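Local atomic coordinates of putative transcriptional regulator protein, LacI family (Rhizobium etli, PDB entry 3MIZ), a protein that probably represses transcription by binding regulatory DNA as a LacI-family regulator, with a core related to periplasmic binding proteins that in this family senses small ligands. Residues Thr189-Leu192 with Arg197-Ala200; Gln211-Ala216 with Leu221-Asp226; Asn14-Ile19 with Gln37-Ala42; Gly257-Lys262 with Gly276-Ser281. All blocks are in the same frame, centred on the assembly; numbering follows the deposited sequence.

Contact 1 of 4, residues Thr189-Leu192 with Arg197-Ala200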
loop_
_atom_site.group_PDB
_atom_site.type_symbol
_atom_site.label_atom_id
_atom_site.label_comp_id
_atom_site.label_asym_id
_atom_site.label_seq_id
_atom_site.Cartn_x
_atom_site.Cartn_y
_atom_site.Cartn_z
ATOM N N THR A 189 12.357 -19.841 -8.835
ATOM C CA THR A 189 12.135 -21.218 -9.250
ATOM C C THR A 189 13.433 -21.815 -9.794
ATOM O O THR A 189 13.816 -22.926 -9.429
ATOM C CB THR A 189 11.028 -21.293 -10.311
ATOM O OG1 THR A 189 9.777 -20.945 -9.703
ATOM C CG2 THR A 189 10.923 -22.708 -10.888
ATOM N N GLU A 190 14.112 -21.067 -10.655
ATOM C CA GLU A 190 15.377 -21.518 -11.227
ATOM C C GLU A 190 16.390 -21.764 -10.116
ATOM O O GLU A 190 17.097 -22.775 -10.114
ATOM C CB GLU A 190 15.917 -20.462 -12.197
ATOM C CG GLU A 190 17.195 -20.854 -12.934
ATOM C CD GLU A 190 17.053 -22.149 -13.719
ATOM O OE1 GLU A 190 16.033 -22.317 -14.425
ATOM O OE2 GLU A 190 17.971 -22.998 -13.637
HETATM N N MSE A 191 16.441 -20.834 -9.166
HETATM C CA MSE A 191 17.361 -20.906 -8.039
HETATM C C MSE A 191 17.127 -22.134 -7.159
HETATM O O MSE A 191 18.072 -22.774 -6.692
HETATM C CB MSE A 191 17.217 -19.637 -7.192
HETATM C CG MSE A 191 18.176 -19.526 -6.031
HETATM SE SE MSE A 191 17.883 -17.875 -5.042
HETATM C CE MSE A 191 18.622 -16.639 -6.343
ATOM N N LEU A 192 15.861 -22.459 -6.937
ATOM C CA LEU A 192 15.504 -23.593 -6.091
ATOM C C LEU A 192 15.605 -24.941 -6.803
ATOM O O LEU A 192 15.571 -25.997 -6.163
ATOM C CB LEU A 192 14.091 -23.395 -5.545
ATOM C CG LEU A 192 13.955 -22.286 -4.494
ATOM C CD1 LEU A 192 12.484 -21.911 -4.291
ATOM C CD2 LEU A 192 14.581 -22.761 -3.188
ATOM N N ARG A 197 20.974 -26.562 -4.239
ATOM C CA ARG A 197 19.915 -25.677 -3.751
ATOM C C ARG A 197 20.251 -24.915 -2.470
ATOM O O ARG A 197 20.688 -25.508 -1.488
ATOM C CB ARG A 197 18.653 -26.522 -3.529
ATOM C CG ARG A 197 17.399 -25.773 -3.132
ATOM C CD ARG A 197 16.200 -26.715 -3.144
ATOM N NE ARG A 197 16.241 -27.697 -2.061
ATOM C CZ ARG A 197 15.562 -28.842 -2.066
ATOM N NH1 ARG A 197 14.793 -29.155 -3.100
ATOM N NH2 ARG A 197 15.647 -29.678 -1.037
ATOM N N PRO A 198 20.067 -23.581 -2.463
ATOM C CA PRO A 198 20.381 -22.872 -1.217
ATOM C C PRO A 198 19.403 -23.277 -0.109
ATOM O O PRO A 198 18.260 -23.646 -0.390
ATOM C CB PRO A 198 20.255 -21.394 -1.612
ATOM C CG PRO A 198 19.305 -21.416 -2.774
ATOM C CD PRO A 198 19.751 -22.635 -3.546
ATOM N N THR A 199 19.858 -23.219 1.141
ATOM C CA THR A 199 19.025 -23.585 2.284
ATOM C C THR A 199 18.256 -22.382 2.814
ATOM O O THR A 199 17.296 -22.531 3.564
ATOM C CB THR A 199 19.877 -24.186 3.438
ATOM O OG1 THR A 199 20.787 -23.196 3.935
ATOM C CG2 THR A 199 20.677 -25.385 2.940
ATOM N N ALA A 200 18.693 -21.189 2.419
ATOM C CA ALA A 200 18.046 -19.953 2.830
ATOM C C ALA A 200 18.054 -18.987 1.652
ATOM O O ALA A 200 18.994 -18.978 0.850
ATOM C CB ALA A 200 18.778 -19.330 4.032
#

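Contact 2 of 4, residues Gln211-Ala216 with Leu221-Asp226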
loop_
_atom_site.group_PDB
_atom_site.type_symbol
_atom_site.label_atom_id
_atom_site.label_comp_id
_atom_site.label_asym_id
_atom_site.label_seq_id
_atom_site.Cartn_x
_atom_site.Cartn_y
_atom_site.Cartn_z
ATOM N N GLN A 211 6.235 -14.046 -4.006
ATOM C CA GLN A 211 6.551 -14.901 -5.154
ATOM C C GLN A 211 7.519 -16.030 -4.826
ATOM O O GLN A 211 7.441 -17.110 -5.426
ATOM C CB GLN A 211 7.115 -14.058 -6.300
ATOM C CG GLN A 211 6.105 -13.058 -6.842
ATOM C CD GLN A 211 6.608 -12.335 -8.069
ATOM O OE1 GLN A 211 6.909 -12.960 -9.093
ATOM N NE2 GLN A 211 6.702 -11.013 -7.978
ATOM N N ILE A 212 8.431 -15.780 -3.887
ATOM C CA ILE A 212 9.409 -16.786 -3.474
ATOM C C ILE A 212 8.716 -17.880 -2.637
ATOM O O ILE A 212 9.073 -19.056 -2.711
ATOM C CB ILE A 212 10.557 -16.133 -2.663
ATOM C CG1 ILE A 212 11.228 -15.050 -3.520
ATOM C CG2 ILE A 212 11.597 -17.186 -2.272
ATOM C CD1 ILE A 212 12.256 -14.216 -2.799
ATOM N N TYR A 213 7.735 -17.491 -1.828
ATOM C CA TYR A 213 6.997 -18.474 -1.028
ATOM C C TYR A 213 6.273 -19.410 -1.984
ATOM O O TYR A 213 6.309 -20.629 -1.824
ATOM C CB TYR A 213 5.949 -17.785 -0.144
ATOM C CG TYR A 213 6.389 -17.520 1.281
ATOM C CD1 TYR A 213 7.538 -16.780 1.558
ATOM C CD2 TYR A 213 5.612 -17.961 2.354
ATOM C CE1 TYR A 213 7.902 -16.480 2.871
ATOM C CE2 TYR A 213 5.962 -17.662 3.669
ATOM C CZ TYR A 213 7.105 -16.922 3.920
ATOM O OH TYR A 213 7.438 -16.608 5.218
ATOM N N ILE A 214 5.606 -18.826 -2.975
ATOM C CA ILE A 214 4.850 -19.607 -3.948
ATOM C C ILE A 214 5.775 -20.477 -4.795
ATOM O O ILE A 214 5.460 -21.635 -5.081
ATOM C CB ILE A 214 3.991 -18.687 -4.846
ATOM C CG1 ILE A 214 2.988 -17.920 -3.960
ATOM C CG2 ILE A 214 3.244 -19.508 -5.901
ATOM C CD1 ILE A 214 2.047 -17.033 -4.717
ATOM N N ALA A 215 6.920 -19.924 -5.182
ATOM C CA ALA A 215 7.883 -20.682 -5.968
ATOM C C ALA A 215 8.328 -21.929 -5.191
ATOM O O ALA A 215 8.373 -23.028 -5.734
ATOM C CB ALA A 215 9.088 -19.808 -6.291
ATOM N N ALA A 216 8.650 -21.754 -3.916
ATOM C CA ALA A 216 9.098 -22.875 -3.090
ATOM C C ALA A 216 8.009 -23.927 -2.875
ATOM O O ALA A 216 8.250 -25.128 -3.055
ATOM C CB ALA A 216 9.607 -22.361 -1.747
ATOM N N LEU A 221 8.422 -27.766 -1.535
ATOM C CA LEU A 221 9.290 -27.431 -0.412
ATOM C C LEU A 221 8.493 -26.769 0.711
ATOM O O LEU A 221 7.590 -25.973 0.450
ATOM C CB LEU A 221 10.414 -26.496 -0.870
ATOM C CG LEU A 221 11.381 -27.088 -1.904
ATOM C CD1 LEU A 221 12.352 -26.020 -2.391
ATOM C CD2 LEU A 221 12.138 -28.251 -1.274
ATOM N N ARG A 222 8.826 -27.117 1.951
ATOM C CA ARG A 222 8.168 -26.552 3.128
ATOM C C ARG A 222 9.052 -25.393 3.556
ATOM O O ARG A 222 10.281 -25.519 3.578
ATOM C CB ARG A 222 8.083 -27.594 4.245
ATOM C CG ARG A 222 7.428 -28.893 3.806
ATOM C CD ARG A 222 7.438 -29.945 4.911
ATOM N NE ARG A 222 6.831 -31.197 4.459
ATOM C CZ ARG A 222 6.620 -32.256 5.236
ATOM N NH1 ARG A 222 6.967 -32.224 6.516
ATOM N NH2 ARG A 222 6.057 -33.348 4.732
ATOM N N ILE A 223 8.446 -24.268 3.912
ATOM C CA ILE A 223 9.251 -23.109 4.258
ATOM C C ILE A 223 10.340 -23.342 5.306
ATOM O O ILE A 223 11.415 -23.833 4.965
ATOM C CB ILE A 223 8.372 -21.900 4.629
ATOM C CG1 ILE A 223 7.354 -21.640 3.515
ATOM C CG2 ILE A 223 9.246 -20.666 4.831
ATOM C CD1 ILE A 223 7.972 -21.358 2.139
ATOM N N PRO A 224 10.087 -23.042 6.590
ATOM C CA PRO A 224 11.230 -23.305 7.470
ATOM C C PRO A 224 11.928 -24.662 7.275
ATOM O O PRO A 224 13.145 -24.711 7.108
ATOM C CB PRO A 224 10.633 -23.134 8.868
ATOM C CG PRO A 224 9.221 -23.569 8.678
ATOM C CD PRO A 224 8.843 -22.917 7.369
ATOM N N GLN A 225 11.155 -25.745 7.263
ATOM C CA GLN A 225 11.710 -27.096 7.131
ATOM C C GLN A 225 12.661 -27.344 5.958
ATOM O O GLN A 225 13.759 -27.864 6.146
ATOM C CB GLN A 225 10.580 -28.130 7.068
ATOM C CG GLN A 225 11.063 -29.583 7.077
ATOM C CD GLN A 225 9.941 -30.583 6.827
ATOM O OE1 GLN A 225 8.909 -30.561 7.501
ATOM N NE2 GLN A 225 10.141 -31.468 5.852
ATOM N N ASP A 226 12.243 -26.987 4.750
ATOM C CA ASP A 226 13.072 -27.217 3.570
ATOM C C ASP A 226 13.914 -26.019 3.116
ATOM O O ASP A 226 15.017 -26.190 2.591
ATOM C CB ASP A 226 12.180 -27.726 2.439
ATOM C CG ASP A 226 11.570 -29.084 2.761
ATOM O OD1 ASP A 226 10.492 -29.408 2.227
ATOM O OD2 ASP A 226 12.184 -29.830 3.554
#

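Contact 3 of 4, residues Asn14-Ile19 with Gln37-Ala42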
loop_
_atom_site.group_PDB
_atom_site.type_symbol
_atom_site.label_atom_id
_atom_site.label_comp_id
_atom_site.label_asym_id
_atom_site.label_seq_id
_atom_site.Cartn_x
_atom_site.Cartn_y
_atom_site.Cartn_z
ATOM N N ASN A 14 1.396 27.055 12.361
ATOM C CA ASN A 14 1.380 25.759 13.035
ATOM C C ASN A 14 1.035 24.684 12.018
ATOM O O ASN A 14 0.461 23.641 12.352
ATOM C CB ASN A 14 0.371 25.748 14.187
ATOM C CG ASN A 14 0.826 26.602 15.353
ATOM O OD1 ASN A 14 1.994 26.564 15.733
ATOM N ND2 ASN A 14 -0.091 27.365 15.932
ATOM N N THR A 15 1.398 24.951 10.768
ATOM C CA THR A 15 1.139 24.014 9.685
ATOM C C THR A 15 2.455 23.573 9.057
ATOM O O THR A 15 3.284 24.404 8.681
ATOM C CB THR A 15 0.249 24.659 8.597
ATOM O OG1 THR A 15 -0.996 25.060 9.183
ATOM C CG2 THR A 15 -0.025 23.673 7.469
ATOM N N PHE A 16 2.652 22.262 8.973
ATOM C CA PHE A 16 3.852 21.708 8.356
ATOM C C PHE A 16 3.403 21.206 6.994
ATOM O O PHE A 16 2.293 20.699 6.852
ATOM C CB PHE A 16 4.402 20.510 9.144
ATOM C CG PHE A 16 5.142 20.871 10.403
ATOM C CD1 PHE A 16 5.296 22.191 10.800
ATOM C CD2 PHE A 16 5.678 19.868 11.200
ATOM C CE1 PHE A 16 5.977 22.507 11.977
ATOM C CE2 PHE A 16 6.357 20.168 12.372
ATOM C CZ PHE A 16 6.508 21.492 12.764
ATOM N N GLY A 17 4.259 21.363 5.995
ATOM C CA GLY A 17 3.924 20.887 4.675
ATOM C C GLY A 17 4.826 19.713 4.362
ATOM O O GLY A 17 6.005 19.728 4.698
ATOM N N ILE A 18 4.271 18.684 3.745
ATOM C CA ILE A 18 5.064 17.519 3.362
ATOM C C ILE A 18 5.172 17.527 1.851
ATOM O O ILE A 18 4.162 17.563 1.152
ATOM C CB ILE A 18 4.385 16.189 3.741
ATOM C CG1 ILE A 18 4.253 16.069 5.258
ATOM C CG2 ILE A 18 5.213 15.008 3.179
ATOM C CD1 ILE A 18 3.582 14.758 5.697
ATOM N N ILE A 19 6.392 17.517 1.336
ATOM C CA ILE A 19 6.559 17.474 -0.105
ATOM C C ILE A 19 7.062 16.071 -0.382
ATOM O O ILE A 19 8.157 15.704 0.035
ATOM C CB ILE A 19 7.576 18.525 -0.601
ATOM C CG1 ILE A 19 7.020 19.930 -0.342
ATOM C CG2 ILE A 19 7.869 18.313 -2.095
ATOM C CD1 ILE A 19 7.891 21.056 -0.855
ATOM N N GLN A 37 2.044 12.636 11.067
ATOM C CA GLN A 37 0.698 13.010 11.491
ATOM C C GLN A 37 0.476 12.763 12.980
ATOM O O GLN A 37 -0.052 13.631 13.680
ATOM C CB GLN A 37 -0.348 12.256 10.659
ATOM C CG GLN A 37 -1.775 12.768 10.814
ATOM C CD GLN A 37 -2.005 14.103 10.125
ATOM O OE1 GLN A 37 -1.936 14.203 8.900
ATOM N NE2 GLN A 37 -2.283 15.137 10.916
ATOM N N ASP A 38 0.876 11.591 13.471
ATOM C CA ASP A 38 0.721 11.283 14.894
ATOM C C ASP A 38 1.435 12.318 15.756
ATOM O O ASP A 38 0.882 12.803 16.747
ATOM C CB ASP A 38 1.260 9.884 15.207
ATOM C CG ASP A 38 0.260 8.792 14.882
ATOM O OD1 ASP A 38 -0.785 9.111 14.281
ATOM O OD2 ASP A 38 0.525 7.618 15.223
ATOM N N TRP A 39 2.669 12.657 15.387
ATOM C CA TRP A 39 3.417 13.659 16.134
ATOM C C TRP A 39 2.683 15.006 16.061
ATOM O O TRP A 39 2.543 15.708 17.064
ATOM C CB TRP A 39 4.826 13.825 15.556
ATOM C CG TRP A 39 5.629 14.833 16.309
ATOM C CD1 TRP A 39 6.387 14.610 17.418
ATOM C CD2 TRP A 39 5.668 16.243 16.071
ATOM N NE1 TRP A 39 6.892 15.796 17.892
ATOM C CE2 TRP A 39 6.465 16.815 17.085
ATOM C CE3 TRP A 39 5.099 17.080 15.103
ATOM C CZ2 TRP A 39 6.708 18.190 17.163
ATOM C CZ3 TRP A 39 5.339 18.450 15.180
ATOM C CH2 TRP A 39 6.137 18.989 16.205
ATOM N N ALA A 40 2.220 15.362 14.868
ATOM C CA ALA A 40 1.514 16.625 14.662
ATOM C C ALA A 40 0.273 16.750 15.547
ATOM O O ALA A 40 0.011 17.818 16.118
ATOM C CB ALA A 40 1.128 16.769 13.196
ATOM N N ASN A 41 -0.491 15.666 15.660
ATOM C CA ASN A 41 -1.697 15.689 16.481
ATOM C C ASN A 41 -1.369 15.888 17.960
ATOM O O ASN A 41 -2.155 16.475 18.703
ATOM C CB ASN A 41 -2.511 14.398 16.308
ATOM C CG ASN A 41 -2.992 14.189 14.883
ATOM O OD1 ASN A 41 -3.154 15.139 14.120
ATOM N ND2 ASN A 41 -3.242 12.932 14.524
ATOM N N ALA A 42 -0.205 15.410 18.381
ATOM C CA ALA A 42 0.213 15.538 19.771
ATOM C C ALA A 42 0.929 16.855 20.053
ATOM O O ALA A 42 1.229 17.164 21.207
ATOM C CB ALA A 42 1.116 14.373 20.152
#

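Contact 4 of 4, residues Gly257-Lys262 with Gly276-Ser281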
loop_
_atom_site.group_PDB
_atom_site.type_symbol
_atom_site.label_atom_id
_atom_site.label_comp_id
_atom_site.label_asym_id
_atom_site.label_seq_id
_atom_site.Cartn_x
_atom_site.Cartn_y
_atom_site.Cartn_z
ATOM N N GLY A 257 9.290 9.372 10.643
ATOM C CA GLY A 257 8.324 10.451 10.542
ATOM C C GLY A 257 8.217 11.231 11.842
ATOM O O GLY A 257 8.277 12.459 11.842
ATOM N N ARG A 258 8.065 10.527 12.960
ATOM C CA ARG A 258 7.968 11.205 14.249
ATOM C C ARG A 258 9.243 11.980 14.564
ATOM O O ARG A 258 9.184 13.143 14.982
ATOM C CB ARG A 258 7.696 10.194 15.366
ATOM C CG ARG A 258 6.365 9.474 15.253
ATOM C CD ARG A 258 6.138 8.621 16.496
ATOM N NE ARG A 258 6.209 9.428 17.709
ATOM C CZ ARG A 258 5.323 10.366 18.027
ATOM N NH1 ARG A 258 4.296 10.607 17.225
ATOM N NH2 ARG A 258 5.471 11.075 19.136
ATOM N N GLU A 259 10.397 11.345 14.369
ATOM C CA GLU A 259 11.670 12.013 14.649
ATOM C C GLU A 259 11.884 13.207 13.723
ATOM O O GLU A 259 12.307 14.276 14.166
ATOM C CB GLU A 259 12.843 11.035 14.505
ATOM C CG GLU A 259 12.997 10.053 15.663
ATOM C CD GLU A 259 13.265 10.750 16.985
ATOM O OE1 GLU A 259 14.183 11.598 17.045
ATOM O OE2 GLU A 259 12.557 10.447 17.967
ATOM N N GLY A 260 11.597 13.020 12.439
ATOM C CA GLY A 260 11.762 14.096 11.476
ATOM C C GLY A 260 10.927 15.310 11.822
ATOM O O GLY A 260 11.403 16.443 11.738
ATOM N N ALA A 261 9.676 15.075 12.212
ATOM C CA ALA A 261 8.766 16.158 12.570
ATOM C C ALA A 261 9.273 16.932 13.789
ATOM O O ALA A 261 9.289 18.158 13.780
ATOM C CB ALA A 261 7.357 15.599 12.839
ATOM N N LYS A 262 9.692 16.219 14.830
ATOM C CA LYS A 262 10.198 16.881 16.030
ATOM C C LYS A 262 11.423 17.718 15.679
ATOM O O LYS A 262 11.562 18.863 16.119
ATOM C CB LYS A 262 10.573 15.857 17.106
ATOM C CG LYS A 262 11.073 16.514 18.387
ATOM C CD LYS A 262 11.603 15.512 19.392
ATOM C CE LYS A 262 12.177 16.237 20.607
ATOM N NZ LYS A 262 12.647 15.295 21.657
ATOM N N GLY A 276 23.728 17.910 9.678
ATOM C CA GLY A 276 24.360 16.640 9.390
ATOM C C GLY A 276 23.309 15.575 9.157
ATOM O O GLY A 276 22.111 15.869 9.075
ATOM N N SER A 277 23.755 14.330 9.068
ATOM C CA SER A 277 22.860 13.215 8.816
ATOM C C SER A 277 22.690 12.266 9.996
ATOM O O SER A 277 23.647 11.945 10.698
ATOM C CB SER A 277 23.363 12.429 7.603
ATOM O OG SER A 277 22.675 11.200 7.460
ATOM N N ARG A 278 21.453 11.836 10.211
ATOM C CA ARG A 278 21.135 10.879 11.264
ATOM C C ARG A 278 20.687 9.632 10.520
ATOM O O ARG A 278 19.973 9.729 9.519
ATOM C CB ARG A 278 19.967 11.354 12.126
ATOM C CG ARG A 278 20.241 12.545 13.014
ATOM C CD ARG A 278 18.972 12.889 13.760
ATOM N NE ARG A 278 19.149 13.976 14.712
ATOM C CZ ARG A 278 18.176 14.432 15.494
ATOM N NH1 ARG A 278 16.964 13.889 15.429
ATOM N NH2 ARG A 278 18.417 15.421 16.347
ATOM N N VAL A 279 21.113 8.466 10.983
ATOM C CA VAL A 279 20.689 7.237 10.339
ATOM C C VAL A 279 20.086 6.345 11.417
ATOM O O VAL A 279 20.751 6.004 12.395
ATOM C CB VAL A 279 21.865 6.523 9.642
ATOM C CG1 VAL A 279 21.350 5.330 8.863
ATOM C CG2 VAL A 279 22.570 7.486 8.699
ATOM N N VAL A 280 18.816 5.994 11.245
ATOM C CA VAL A 280 18.113 5.157 12.212
ATOM C C VAL A 280 18.177 3.680 11.828
ATOM O O VAL A 280 17.904 3.308 10.691
ATOM C CB VAL A 280 16.637 5.591 12.337
ATOM C CG1 VAL A 280 15.910 4.700 13.340
ATOM C CG2 VAL A 280 16.560 7.052 12.758
ATOM N N SER A 281 18.534 2.838 12.791
ATOM C CA SER A 281 18.653 1.407 12.551
ATOM C C SER A 281 17.343 0.721 12.167
ATOM O O SER A 281 16.254 1.211 12.461
ATOM C CB SER A 281 19.226 0.724 13.797
ATOM O OG SER A 281 18.376 0.929 14.915
HETATM O O HOH W 1 14.089 14.260 16.277
#

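Contact 1 of 4, residues Thr189-Leu192 with Arg197-Ala200
R197 and L192 meet where the chain turns back from the end of helix 184-192, their CA atoms 5.4 Å apart. The aliphatic part of R197 does the touching: CD lies 3.2 Å from the carbonyl oxygen O of L192, and CG rests 4.1 Å from CD2 of L192. With CG anti to the backbone N (chi1 -175°) the chain first runs straight, then bends at chi3. The L192 oxygen lies near the plane of the guanidinium at its edge, but no hydrogen bond joins them. Arginine suits this border position because its methylenes can cover leucine while its charged end remains at the exposed surface.

P198 comes next and turns its ring to the last turn of the helix. Its CG meets CG of the selenomethionine M191 at 3.9 Å, the two side chains crossing at about a right angle, and its CD sits 3.6 Å from the carbonyl oxygen O of M191. A proline has no N-H to leave unpaired in this buried place, and its compact ring fits beside the long, flexible selenomethionine chain.

T199 directs its CB away from the helix, and its OG1 hydrogen-bonds to ND1 of H131. A200 also faces away, toward I134, and enters strand 200-203. The contact is the tight return from a helix to the next strand of the sheet: M191 packs on S168 and S170 of strand 167-174, I137 of strand 134-138 and I201 of strand 200-203, while L192 packs on I201 and on L219 and L221 beyond helix 206-217.

Contact 2 of 4, residues Gln211-Ala216 with Leu221-Asp226
A216 and L221 bring the two backbones together, with CA atoms 5.3 Å apart where the chain leaves helix 206-217. The N-H of L221 donates to O of A216 over 3.0 Å, bent to an N-H...O angle of 150°. This bond spans five residues at the helix end, consistent with the six-to-one bond of a Schellman motif, and it gives a carbonyl of the final helical turns a partner. CB of L221 presses on the same oxygen, A216 O, at 3.4 Å. Farther along, R222 and D226 clasp each other: R222 N donates to OD1 of D226 over 2.8 Å, while D226 N returns a bond to R222 O, and the two bonds close the turn on itself.

The two segments belong to the crossover of a beta-alpha-beta unit, in which helix 206-217 links strand 200-203 to its parallel neighbour 228-230.

I223 supplies the apolar side chain that packs on the helix. Its first torsion sets CG1 beside the backbone N (chi1 -53°), and a second bend carries CD1 over one face of the Y213 ring, toward the rim, 4.1 Å from CD2 of Y213. The same methyl touches CB of A216 at 4.3 Å; alanine's small side chain allows the turn to approach the helix closely. I229 of strand 228-230 also packs against both I223 and Y213. The tyrosine ring offers a broad apolar surface here, while its OH is hydrogen-bonded to O of P244. Elsewhere on the helix, I214 packs on L242 of the second subunit and Q211 on K243 of that subunit.

Contact 3 of 4, residues Asn14-Ile19 with Gln37-Ala42
F16 and W39 carry nearly all of this contact, burying 39 and 35 Å² respectively. F16, on strand 15-20, and W39, on helix 30-42, direct their CB atoms at each other, and the rings meet rim to rim. CE2 of F16 lies 3.4 Å from CZ3 of W39, a snug approach, and 4.0 Å from CH2 of W39. The ring planes are only 10° apart, yet neither ring lies over the face of the other, and the centroid of the F16 ring is 5.8 Å from that of the W39 six-membered ring. W39 has CG anti to its backbone N (chi1 -179°), which extends the indole from the helix and lets CZ3 of its six-membered ring reach CE2 of F16. Two large flat residues suit a place where the backbones stay well apart: even the nearest CA atoms, of F16 and A40, are 8.4 Å apart.

The pair sits between strand 15-20 and helix 30-42 of the first beta-alpha-beta unit, which strand 46-51 completes. I47 of that strand packs on both F16 and A40, while helix 253-268 closes in with I268 on F16 and with A261 and N265 on W39.

Contact 4 of 4, residues Gly257-Lys262 with Gly276-Ser281
One water, water 1, joins E259 to R278 by three hydrogen bonds. It donates to the backbone O of E259 and to OE1 of E259, each 2.8 Å away, and accepts from NH1 of R278 at 3.0 Å. It lies at the edge of the guanidinium, in its plane, where an N-H can point to it. The direct ion pair is a long one, with OE1 of E259 and NH1 of R278 3.9 Å apart, so the water mediates much of the contact. The carboxylate and guanidinium planes are inclined at 35°.

Here, within the periplasmic-binding-protein-like region, helix 253-268 faces strand 277-285, the middle strand of a three-stranded mixed sheet between 110-113 and 248-250. The CA atoms of E259 and V280, the nearest across the gap, are 9.7 Å apart, so long side chains are needed. R278 supplies one by staying extended from CG to NE. E259 instead folds at chi2 (-62°), bringing its carboxylate close enough to its own carbonyl for one water to serve both. Charged residues suit this solvent-facing position, and opposite charges should attract across it. The R278 guanidinium has a second partner in W263, a cation-pi interaction, while E259 also touches I111 of strand 110-113.

Contacts 1, 2 and 3 are buried and mainly apolar, whereas contact 4 lies at the surface and relies on charge and water. Contacts 1 and 2 adjoin, their centres about 9 Å apart: both are tight returns from helix ends in the same lobe, and their helices pack together through T189 against A215 and L192 against A216. Contact 2 adds a backbone hydrogen bond that contact 1 lacks. Contacts 3 and 4 lie on the opposite side of the chain's centre and share a helix interface, where R258 and K262 pack against W39. Contacts 2 and 3 both also touch the second subunit, although their centres are about 42 Å apart.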